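Local coordinates for protein lipid II:glycine glycyltransferase (Staphylococcus aureus, PDB 6SNR) that probably transfers glycine from glycyl-tRNA to the lysine side chain of lipid II, placing the first residue of the pentaglycine bridge of staphylococcal peptidoglycan, at residues A[33-43]-A[54-62]; A[309-318]-A[343-354]. All blocks are in the same frame, centred on the assembly; numbering follows the deposited sequence.

Contact 1 (A[33-43]-A[54-62]); sequences KKLTGWYARRI and VAQLLFKKV
The antiparallel hairpin of strands 39-47 and 50-61 holds this contact, its pairing regular from Tyr39 opposite Phe59 to Ile43 opposite Ala55. Three hydrogen-bonded pairs, Tyr39 with Phe59, Arg41 with Leu57 and Ile43 with Ala55, alternate with two non-hydrogen-bonded ones. The shortest of these backbone bonds runs from Phe59 N to Tyr39 O, 2.7 Å.

Alternation also sorts the side chains. On the face of Tyr39 and Phe59, CB of Phe59 sits over one face of the tyrosine ring, 3.5 Å from its centroid, while the two rings slide apart, nearly parallel with planes at 23°, and barely overlap. Tyr39 reaches this place because its CG stands between the backbone N and the carbonyl carbon (chi1 61°), which folds the ring back over its partner; its hydroxyl then bonds to Glu100. Farther along the same face, CG1 of Ile43 packs against CB of Ala55 at 3.7 Å, and helix 83-99 meets Ile43 and Phe59.

The other face carries Ala40 and Leu58, with CB of Ala40 3.7 Å from CD2 of Leu58, and helix 27-33 touches Ala40. Two residues before Ala40, the Trp38 indole takes CB of Lys60 over its six-membered ring, a CH-pi contact of 3.7 Å to the centroid. With every torsion from chi1 (-173°) onward anti, Lys60 runs extended past the indole, and its NZ donates to Thr36 O at 2.7 Å, nearly in line with that carbonyl. Gly37, at positive phi, is the C-prime residue of the Schellman motif that ends the preceding helix, with Trp38 N bonded to Lys33 O and Gly37 N to Lys34 O. A capped helix thus leads into an antiparallel hairpin, here part of a mixed sheet with helices packed on it.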
loop_
_atom_site.group_PDB
_atom_site.type_symbol
_atom_site.label_atom_id
_atom_site.label_comp_id
_atom_site.label_asym_id
_atom_site.label_seq_id
_atom_site.Cartn_x
_atom_site.Cartn_y
_atom_site.Cartn_z
ATOM N N LYS A 33 6.365 6.100 15.694
ATOM C CA LYS A 33 7.055 5.097 16.475
ATOM C C LYS A 33 7.300 5.515 17.929
ATOM O O LYS A 33 7.760 4.694 18.737
ATOM C CB LYS A 33 8.364 4.727 15.786
ATOM C CG LYS A 33 8.149 4.085 14.415
ATOM C CD LYS A 33 7.515 2.697 14.517
ATOM C CE LYS A 33 7.348 2.056 13.150
ATOM N NZ LYS A 33 6.865 0.647 13.273
ATOM N N LYS A 34 6.978 6.756 18.267
ATOM C CA LYS A 34 7.100 7.197 19.655
ATOM C C LYS A 34 6.242 6.311 20.551
ATOM O O LYS A 34 6.646 5.983 21.651
ATOM C CB LYS A 34 6.725 8.683 19.823
ATOM C CG LYS A 34 7.710 9.661 19.217
ATOM C CD LYS A 34 7.170 11.088 19.338
ATOM C CE LYS A 34 8.186 12.126 18.911
ATOM N NZ LYS A 34 7.632 13.514 19.104
ATOM N N LEU A 35 5.084 5.905 20.049
ATOM C CA LEU A 35 4.092 5.171 20.824
ATOM C C LEU A 35 4.629 3.822 21.268
ATOM O O LEU A 35 4.170 3.276 22.283
ATOM C CB LEU A 35 2.812 4.994 19.988
ATOM C CG LEU A 35 1.559 4.485 20.695
ATOM C CD1 LEU A 35 1.085 5.520 21.700
ATOM C CD2 LEU A 35 0.459 4.205 19.676
ATOM N N THR A 36 5.595 3.277 20.531
ATOM C CA THR A 36 6.191 1.992 20.890
ATOM C C THR A 36 7.634 2.069 21.407
ATOM O O THR A 36 8.356 1.083 21.378
ATOM C CB THR A 36 6.072 0.964 19.729
ATOM O OG1 THR A 36 6.457 1.565 18.494
ATOM C CG2 THR A 36 4.621 0.454 19.605
ATOM N N GLY A 37 8.033 3.253 21.849
ATOM C CA GLY A 37 9.240 3.444 22.627
ATOM C C GLY A 37 10.458 3.874 21.846
ATOM O O GLY A 37 11.582 3.882 22.385
ATOM N N TRP A 38 10.269 4.237 20.578
ATOM C CA TRP A 38 11.385 4.647 19.763
ATOM C C TRP A 38 11.578 6.149 19.796
ATOM O O TRP A 38 10.606 6.907 19.724
ATOM C CB TRP A 38 11.221 4.233 18.299
ATOM C CG TRP A 38 11.075 2.751 18.081
ATOM C CD1 TRP A 38 9.915 2.016 18.178
ATOM C CD2 TRP A 38 12.119 1.804 17.787
ATOM N NE1 TRP A 38 10.174 0.681 17.927
ATOM C CE2 TRP A 38 11.522 0.522 17.707
ATOM C CE3 TRP A 38 13.498 1.906 17.609
ATOM C CZ2 TRP A 38 12.303 -0.650 17.403
ATOM C CZ3 TRP A 38 14.242 0.748 17.340
ATOM C CH2 TRP A 38 13.637 -0.486 17.219
ATOM N N TYR A 39 12.823 6.583 19.902
ATOM C CA TYR A 39 13.185 8.005 19.767
ATOM C C TYR A 39 14.150 8.204 18.621
ATOM O O TYR A 39 14.980 7.341 18.320
ATOM C CB TYR A 39 13.717 8.636 21.068
ATOM C CG TYR A 39 14.999 8.021 21.659
ATOM C CD1 TYR A 39 14.922 6.867 22.455
ATOM C CD2 TYR A 39 16.236 8.624 21.497
ATOM C CE1 TYR A 39 16.070 6.292 23.003
ATOM C CE2 TYR A 39 17.386 8.063 22.057
ATOM C CZ TYR A 39 17.279 6.912 22.819
ATOM O OH TYR A 39 18.474 6.389 23.316
ATOM N N ALA A 40 14.056 9.370 17.973
ATOM C CA ALA A 40 14.721 9.607 16.732
ATOM C C ALA A 40 15.843 10.630 16.768
ATOM O O ALA A 40 15.786 11.632 17.538
ATOM C CB ALA A 40 13.703 10.002 15.641
ATOM N N ARG A 41 16.794 10.420 15.877
ATOM C CA ARG A 41 17.872 11.369 15.597
ATOM C C ARG A 41 18.118 11.351 14.126
ATOM O O ARG A 41 17.877 10.340 13.477
ATOM C CB ARG A 41 19.133 10.970 16.359
ATOM C CG ARG A 41 18.994 11.144 17.865
ATOM C CD ARG A 41 18.965 12.612 18.335
ATOM N NE ARG A 41 20.157 13.261 17.889
ATOM C CZ ARG A 41 21.340 13.174 18.512
ATOM N NH1 ARG A 41 21.469 12.532 19.670
ATOM N NH2 ARG A 41 22.392 13.758 17.977
ATOM N N ARG A 42 18.564 12.463 13.560
ATOM C CA ARG A 42 18.904 12.558 12.152
ATOM C C ARG A 42 20.363 12.915 11.938
ATOM O O ARG A 42 20.993 13.591 12.780
ATOM C CB ARG A 42 17.986 13.582 11.405
ATOM C CG ARG A 42 16.529 13.140 11.271
ATOM C CD ARG A 42 15.843 13.970 10.200
ATOM N NE ARG A 42 15.534 15.341 10.716
ATOM C CZ ARG A 42 16.188 16.450 10.359
ATOM N NH1 ARG A 42 17.250 16.417 9.571
ATOM N NH2 ARG A 42 15.805 17.633 10.870
ATOM N N ILE A 43 20.869 12.515 10.786
ATOM C CA ILE A 43 22.199 12.876 10.248
ATOM C C ILE A 43 22.027 13.272 8.788
ATOM O O ILE A 43 21.120 12.816 8.089
ATOM C CB ILE A 43 23.259 11.764 10.366
ATOM C CG1 ILE A 43 22.810 10.427 9.709
ATOM C CG2 ILE A 43 23.531 11.484 11.838
ATOM C CD1 ILE A 43 23.830 9.274 9.738
ATOM N N VAL A 54 21.281 11.221 3.730
ATOM C CA VAL A 54 20.688 11.434 5.026
ATOM C C VAL A 54 20.323 10.124 5.653
ATOM O O VAL A 54 20.343 9.070 4.973
ATOM C CB VAL A 54 19.403 12.293 4.939
ATOM C CG1 VAL A 54 19.709 13.604 4.242
ATOM C CG2 VAL A 54 18.303 11.537 4.180
ATOM N N ALA A 55 20.020 10.175 6.923
ATOM C CA ALA A 55 19.494 9.009 7.620
ATOM C C ALA A 55 18.763 9.439 8.871
ATOM O O ALA A 55 19.143 10.397 9.554
ATOM C CB ALA A 55 20.617 8.013 7.917
ATOM N N GLN A 56 17.668 8.762 9.150
ATOM C CA GLN A 56 16.926 8.883 10.347
ATOM C C GLN A 56 17.143 7.619 11.195
ATOM O O GLN A 56 16.891 6.502 10.761
ATOM C CB GLN A 56 15.442 9.009 10.019
ATOM C CG GLN A 56 14.599 9.154 11.208
ATOM C CD GLN A 56 13.221 9.589 10.834
ATOM O OE1 GLN A 56 12.404 8.786 10.347
ATOM N NE2 GLN A 56 12.965 10.851 11.019
ATOM N N LEU A 57 17.686 7.816 12.373
ATOM C CA LEU A 57 18.040 6.747 13.325
ATOM C C LEU A 57 16.985 6.638 14.360
ATOM O O LEU A 57 16.596 7.651 14.993
ATOM C CB LEU A 57 19.401 7.102 14.017
ATOM C CG LEU A 57 20.702 7.030 13.232
ATOM C CD1 LEU A 57 20.763 7.751 11.919
ATOM C CD2 LEU A 57 21.833 7.517 14.162
ATOM N N LEU A 58 16.467 5.436 14.605
ATOM C CA LEU A 58 15.528 5.209 15.651
ATOM C C LEU A 58 16.230 4.401 16.722
ATOM O O LEU A 58 16.834 3.367 16.449
ATOM C CB LEU A 58 14.293 4.426 15.172
ATOM C CG LEU A 58 13.441 5.227 14.175
ATOM C CD1 LEU A 58 12.308 4.364 13.587
ATOM C CD2 LEU A 58 12.857 6.435 14.859
ATOM N N PHE A 59 16.078 4.851 17.948
ATOM C CA PHE A 59 16.606 4.130 19.127
ATOM C C PHE A 59 15.540 3.600 20.052
ATOM O O PHE A 59 14.526 4.277 20.320
ATOM C CB PHE A 59 17.506 5.126 19.956
ATOM C CG PHE A 59 18.751 5.511 19.268
ATOM C CD1 PHE A 59 19.919 4.813 19.421
ATOM C CD2 PHE A 59 18.812 6.644 18.467
ATOM C CE1 PHE A 59 21.069 5.180 18.771
ATOM C CE2 PHE A 59 19.948 6.998 17.808
ATOM C CZ PHE A 59 21.112 6.283 17.943
ATOM N N LYS A 60 15.811 2.421 20.652
ATOM C CA LYS A 60 14.901 1.875 21.632
ATOM C C LYS A 60 15.722 1.081 22.632
ATOM O O LYS A 60 16.590 0.337 22.247
ATOM C CB LYS A 60 13.826 0.989 21.030
ATOM C CG LYS A 60 12.741 0.532 22.009
ATOM C CD LYS A 60 11.607 -0.177 21.309
ATOM C CE LYS A 60 10.659 -0.848 22.281
ATOM N NZ LYS A 60 9.445 -1.391 21.583
ATOM N N LYS A 61 15.388 1.253 23.915
ATOM C CA LYS A 61 16.074 0.535 25.001
ATOM C C LYS A 61 15.804 -0.964 24.912
ATOM O O LYS A 61 14.677 -1.399 24.645
ATOM C CB LYS A 61 15.596 1.087 26.339
ATOM C CG LYS A 61 16.091 0.332 27.579
ATOM C CD LYS A 61 14.971 0.183 28.605
ATOM C CE LYS A 61 13.756 -0.512 28.001
ATOM N NZ LYS A 61 13.015 -1.469 28.878
ATOM N N VAL A 62 16.857 -1.751 25.148
ATOM C CA VAL A 62 16.734 -3.247 25.177
ATOM C C VAL A 62 16.131 -3.670 26.539
ATOM O O VAL A 62 16.621 -3.218 27.581
ATOM C CB VAL A 62 18.087 -3.933 24.920
ATOM C CG1 VAL A 62 17.907 -5.447 24.934
ATOM C CG2 VAL A 62 18.710 -3.529 23.583
HETATM O O HOH W 1 13.083 3.031 24.559
#

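Contact 2 (A[309-318]-A[343-354])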
loop_
_atom_site.group_PDB
_atom_site.type_symbol
_atom_site.label_atom_id
_atom_site.label_comp_id
_atom_site.label_asym_id
_atom_site.label_seq_id
_atom_site.Cartn_x
_atom_site.Cartn_y
_atom_site.Cartn_z
ATOM N N LEU A 309 -3.453 3.946 2.288
ATOM C CA LEU A 309 -2.502 4.145 1.200
ATOM C C LEU A 309 -1.510 5.211 1.657
ATOM O O LEU A 309 -1.916 6.280 2.080
ATOM C CB LEU A 309 -3.211 4.663 -0.050
ATOM C CG LEU A 309 -2.408 4.936 -1.300
ATOM C CD1 LEU A 309 -1.819 3.641 -1.824
ATOM C CD2 LEU A 309 -3.240 5.660 -2.373
ATOM N N MET A 310 -0.217 4.873 1.657
ATOM C CA MET A 310 0.843 5.813 2.085
ATOM C C MET A 310 1.686 6.244 0.940
ATOM O O MET A 310 1.725 5.587 -0.104
ATOM C CB MET A 310 1.783 5.128 3.112
ATOM C CG MET A 310 1.124 4.328 4.182
ATOM S SD MET A 310 -0.184 5.158 5.078
ATOM C CE MET A 310 -1.541 4.187 4.593
ATOM N N PHE A 311 2.457 7.334 1.093
ATOM C CA PHE A 311 3.332 7.817 0.047
ATOM C C PHE A 311 4.681 8.278 0.599
ATOM O O PHE A 311 4.754 8.801 1.734
ATOM C CB PHE A 311 2.787 9.055 -0.652
ATOM C CG PHE A 311 1.517 8.791 -1.436
ATOM C CD1 PHE A 311 0.277 8.880 -0.836
ATOM C CD2 PHE A 311 1.616 8.446 -2.741
ATOM C CE1 PHE A 311 -0.901 8.620 -1.583
ATOM C CE2 PHE A 311 0.480 8.192 -3.489
ATOM C CZ PHE A 311 -0.773 8.266 -2.909
ATOM N N ALA A 312 5.675 8.138 -0.237
ATOM C CA ALA A 312 7.000 8.746 -0.046
ATOM C C ALA A 312 7.547 9.124 -1.388
ATOM O O ALA A 312 8.244 8.358 -2.036
ATOM C CB ALA A 312 7.947 7.794 0.726
ATOM N N GLY A 313 7.184 10.320 -1.890
ATOM C CA GLY A 313 7.609 10.694 -3.205
ATOM C C GLY A 313 6.946 9.856 -4.274
ATOM O O GLY A 313 5.705 9.684 -4.240
ATOM N N SER A 314 7.752 9.343 -5.175
ATOM C CA SER A 314 7.231 8.509 -6.258
ATOM C C SER A 314 6.834 7.101 -5.794
ATOM O O SER A 314 6.287 6.310 -6.610
ATOM C CB SER A 314 8.224 8.447 -7.392
ATOM O OG SER A 314 9.292 7.618 -7.077
ATOM N N LYS A 315 7.073 6.753 -4.526
ATOM C CA LYS A 315 6.646 5.433 -3.999
ATOM C C LYS A 315 5.311 5.561 -3.287
ATOM O O LYS A 315 5.137 6.399 -2.422
ATOM C CB LYS A 315 7.702 4.847 -3.013
ATOM C CG LYS A 315 9.028 4.540 -3.668
ATOM C CD LYS A 315 10.071 4.075 -2.672
ATOM C CE LYS A 315 11.370 3.830 -3.415
ATOM N NZ LYS A 315 12.418 3.283 -2.526
ATOM N N SER A 316 4.358 4.686 -3.641
ATOM C CA SER A 316 3.147 4.544 -2.881
ATOM C C SER A 316 3.073 3.155 -2.290
ATOM O O SER A 316 3.701 2.213 -2.804
ATOM C CB SER A 316 1.878 4.848 -3.718
ATOM O OG SER A 316 1.651 3.861 -4.725
ATOM N N TYR A 317 2.314 3.026 -1.205
ATOM C CA TYR A 317 2.232 1.775 -0.427
ATOM C C TYR A 317 0.816 1.445 -0.013
ATOM O O TYR A 317 0.157 2.256 0.619
ATOM C CB TYR A 317 3.072 1.843 0.862
ATOM C CG TYR A 317 4.501 2.357 0.711
ATOM C CD1 TYR A 317 4.754 3.719 0.565
ATOM C CD2 TYR A 317 5.591 1.501 0.796
ATOM C CE1 TYR A 317 6.033 4.171 0.441
ATOM C CE2 TYR A 317 6.892 1.953 0.652
ATOM C CZ TYR A 317 7.117 3.314 0.536
ATOM O OH TYR A 317 8.385 3.829 0.421
ATOM N N TYR A 318 0.353 0.235 -0.360
ATOM C CA TYR A 318 -0.873 -0.328 0.187
ATOM C C TYR A 318 -0.526 -0.954 1.522
ATOM O O TYR A 318 0.054 -2.027 1.586
ATOM C CB TYR A 318 -1.412 -1.392 -0.826
ATOM C CG TYR A 318 -2.469 -2.310 -0.246
ATOM C CD1 TYR A 318 -3.697 -1.821 0.129
ATOM C CD2 TYR A 318 -2.222 -3.634 -0.046
ATOM C CE1 TYR A 318 -4.696 -2.638 0.645
ATOM C CE2 TYR A 318 -3.210 -4.476 0.454
ATOM C CZ TYR A 318 -4.446 -3.969 0.781
ATOM O OH TYR A 318 -5.463 -4.775 1.320
ATOM N N TYR A 343 -5.366 6.841 -8.150
ATOM C CA TYR A 343 -5.186 7.972 -7.257
ATOM C C TYR A 343 -3.695 8.168 -6.993
ATOM O O TYR A 343 -3.192 9.294 -7.013
ATOM C CB TYR A 343 -5.896 7.759 -5.900
ATOM C CG TYR A 343 -5.661 8.892 -4.934
ATOM C CD1 TYR A 343 -4.565 8.919 -4.099
ATOM C CD2 TYR A 343 -6.521 9.974 -4.889
ATOM C CE1 TYR A 343 -4.342 9.976 -3.251
ATOM C CE2 TYR A 343 -6.309 11.037 -4.043
ATOM C CZ TYR A 343 -5.229 11.020 -3.187
ATOM O OH TYR A 343 -4.984 12.070 -2.330
ATOM N N ALA A 344 -3.012 7.075 -6.748
ATOM C CA ALA A 344 -1.587 7.136 -6.428
ATOM C C ALA A 344 -0.823 7.725 -7.628
ATOM O O ALA A 344 0.029 8.615 -7.469
ATOM C CB ALA A 344 -1.043 5.749 -6.058
ATOM N N ARG A 345 -1.109 7.230 -8.838
ATOM C CA ARG A 345 -0.478 7.735 -10.059
ATOM C C ARG A 345 -0.734 9.251 -10.195
ATOM O O ARG A 345 0.196 10.040 -10.495
ATOM C CB ARG A 345 -1.062 7.010 -11.294
ATOM C CG ARG A 345 -0.549 7.548 -12.634
ATOM C CD ARG A 345 -1.346 7.000 -13.836
ATOM N NE ARG A 345 -2.719 7.512 -13.785
ATOM C CZ ARG A 345 -3.800 6.858 -14.217
ATOM N NH1 ARG A 345 -3.707 5.662 -14.791
ATOM N NH2 ARG A 345 -4.997 7.407 -14.038
ATOM N N GLU A 346 -1.968 9.667 -9.956
ATOM C CA GLU A 346 -2.325 11.088 -10.097
ATOM C C GLU A 346 -1.619 11.976 -9.059
ATOM O O GLU A 346 -1.401 13.171 -9.311
ATOM C CB GLU A 346 -3.862 11.250 -10.070
ATOM C CG GLU A 346 -4.545 10.682 -11.325
ATOM C CD GLU A 346 -3.896 11.146 -12.614
ATOM O OE1 GLU A 346 -3.930 12.371 -12.873
ATOM O OE2 GLU A 346 -3.327 10.304 -13.350
ATOM N N HIS A 347 -1.270 11.397 -7.897
ATOM C CA HIS A 347 -0.538 12.105 -6.840
ATOM C C HIS A 347 0.964 12.202 -7.139
ATOM O O HIS A 347 1.670 12.963 -6.460
ATOM C CB HIS A 347 -0.837 11.415 -5.482
ATOM C CG HIS A 347 -0.435 12.192 -4.257
ATOM N ND1 HIS A 347 -1.036 13.375 -3.878
ATOM C CD2 HIS A 347 0.500 11.925 -3.308
ATOM C CE1 HIS A 347 -0.495 13.803 -2.748
ATOM N NE2 HIS A 347 0.434 12.937 -2.380
ATOM N N GLY A 348 1.467 11.470 -8.131
ATOM C CA GLY A 348 2.887 11.497 -8.491
ATOM C C GLY A 348 3.698 10.256 -8.233
ATOM O O GLY A 348 4.904 10.252 -8.433
ATOM N N ALA A 349 3.039 9.174 -7.817
ATOM C CA ALA A 349 3.715 7.923 -7.601
ATOM C C ALA A 349 3.870 7.123 -8.887
ATOM O O ALA A 349 2.980 7.100 -9.761
ATOM C CB ALA A 349 2.992 7.116 -6.542
ATOM N N THR A 350 4.961 6.425 -9.019
ATOM C CA THR A 350 5.188 5.561 -10.177
ATOM C C THR A 350 5.254 4.082 -9.843
ATOM O O THR A 350 5.290 3.234 -10.776
ATOM C CB THR A 350 6.476 5.963 -10.933
ATOM O OG1 THR A 350 7.584 5.813 -10.040
ATOM C CG2 THR A 350 6.381 7.401 -11.422
ATOM N N THR A 351 5.272 3.740 -8.541
ATOM C CA THR A 351 5.154 2.370 -8.070
ATOM C C THR A 351 4.123 2.272 -6.953
ATOM O O THR A 351 3.937 3.205 -6.200
ATOM C CB THR A 351 6.494 1.754 -7.590
ATOM O OG1 THR A 351 7.105 2.623 -6.638
ATOM C CG2 THR A 351 7.438 1.562 -8.756
ATOM N N TYR A 352 3.484 1.124 -6.866
ATOM C CA TYR A 352 2.428 0.812 -5.900
ATOM C C TYR A 352 2.815 -0.517 -5.252
ATOM O O TYR A 352 2.849 -1.582 -5.882
ATOM C CB TYR A 352 1.092 0.734 -6.621
ATOM C CG TYR A 352 -0.128 0.477 -5.792
ATOM C CD1 TYR A 352 -0.560 -0.827 -5.491
ATOM C CD2 TYR A 352 -0.921 1.525 -5.366
ATOM C CE1 TYR A 352 -1.705 -1.055 -4.754
ATOM C CE2 TYR A 352 -2.063 1.310 -4.635
ATOM C CZ TYR A 352 -2.467 0.024 -4.342
ATOM O OH TYR A 352 -3.603 -0.197 -3.619
ATOM N N ASP A 353 3.244 -0.446 -3.987
ATOM C CA ASP A 353 3.878 -1.542 -3.283
ATOM C C ASP A 353 2.865 -2.246 -2.378
ATOM O O ASP A 353 2.338 -1.679 -1.402
ATOM C CB ASP A 353 5.063 -0.938 -2.483
ATOM C CG ASP A 353 5.948 -1.959 -1.849
ATOM O OD1 ASP A 353 5.567 -3.128 -1.688
ATOM O OD2 ASP A 353 7.051 -1.534 -1.445
ATOM N N PHE A 354 2.592 -3.524 -2.675
ATOM C CA PHE A 354 1.701 -4.336 -1.860
ATOM C C PHE A 354 2.333 -4.929 -0.607
ATOM O O PHE A 354 1.673 -5.658 0.130
ATOM C CB PHE A 354 1.169 -5.506 -2.690
ATOM C CG PHE A 354 0.049 -5.144 -3.619
ATOM C CD1 PHE A 354 0.317 -4.705 -4.897
ATOM C CD2 PHE A 354 -1.270 -5.395 -3.265
ATOM C CE1 PHE A 354 -0.713 -4.410 -5.777
ATOM C CE2 PHE A 354 -2.319 -5.114 -4.166
ATOM C CZ PHE A 354 -2.030 -4.630 -5.403
HETATM O O HOH W 2 8.775 4.625 -7.517
HETATM O O HOH W 3 6.269 1.952 -4.104
HETATM O O HOH W 4 3.140 -1.761 1.480
HETATM O O HOH W 5 0.251 -4.607 2.623
#
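His347 lies over one face of the Phe311 ring, its CD2 3.6 Å above the plane and over the centre, in an edge-to-face pair with planes at 54°. At the edge of this phenyl ring, in its plane, is CA of Ala344, with CB of Ala349 also near the rim. Tyr343 offers CE1 obliquely, 4.0 Å from CZ of Phe311, and forms an edge-to-face pair with Phe229. The Tyr318 and Phe354 rings meet obliquely, CD2 to CD2 at 3.8 Å. With CG opposite its backbone N (chi1 -166°), His347 swings its imidazole from the last helical turn across to the phenylalanine. Leu309 extends this apolar layer: CD2 touches Tyr343, and CD1 comes within 3.7 Å of Tyr352 CE2.

Beyond the helix, Gly348 closes a Schellman motif and the chain turns into strand 351-354, which pairs in parallel with strand 315-318. Ser314 O receives Thr350 N at 2.8 Å on a lone pair, and Thr351 N more weakly. Thr351 O is gripped twice by one residue, since both Ser316 N and Ser316 OG donate to it, the hydroxyl at 2.8 Å. The serine torsion (chi1 68°) sets OG between its backbone N and carbonyl carbon, so that hydroxyl and N-H share the one acceptor, with OG 3.5 Å from CB of Ala344. Asp353 N to Ser316 O and Tyr318 N to Asp353 O, each 2.9 Å, continue the pairing.

On the sheet face of Tyr317 and Asp353, the carboxylate lies obliquely beside the phenol ring. OD1 of Asp353 is bound by Gly355 N, while the Tyr317 hydroxyl is held by Asp22 and Leu23. Two neighbouring parallel strands joined through a helix on their sheet make a classic beta-alpha-beta crossover, here strand 315-323, helix 332-347 and strand 351-356.

Overall arrangement
After strand 2-3 and helix 8-17, the chain runs through helix 27-33 into contact 1, which closes a local hairpin; the ten residues between its segments are mostly the continuing strands and their turn. Contact 2 opens only after contact 1 has closed, so the two stand in series, with neither nesting nor crossing. Contact 2 spans 24 intervening residues, and through it two neighbouring interior strands and the helix between them become a single unit. The contacts belong to two different mixed sheets: 33-43 and 54-62 lie in the one that holds most of the early strands, 309-318 and 343-354 in the other. Their centres lie 25 Å apart, with nearest atoms about 11 Å apart.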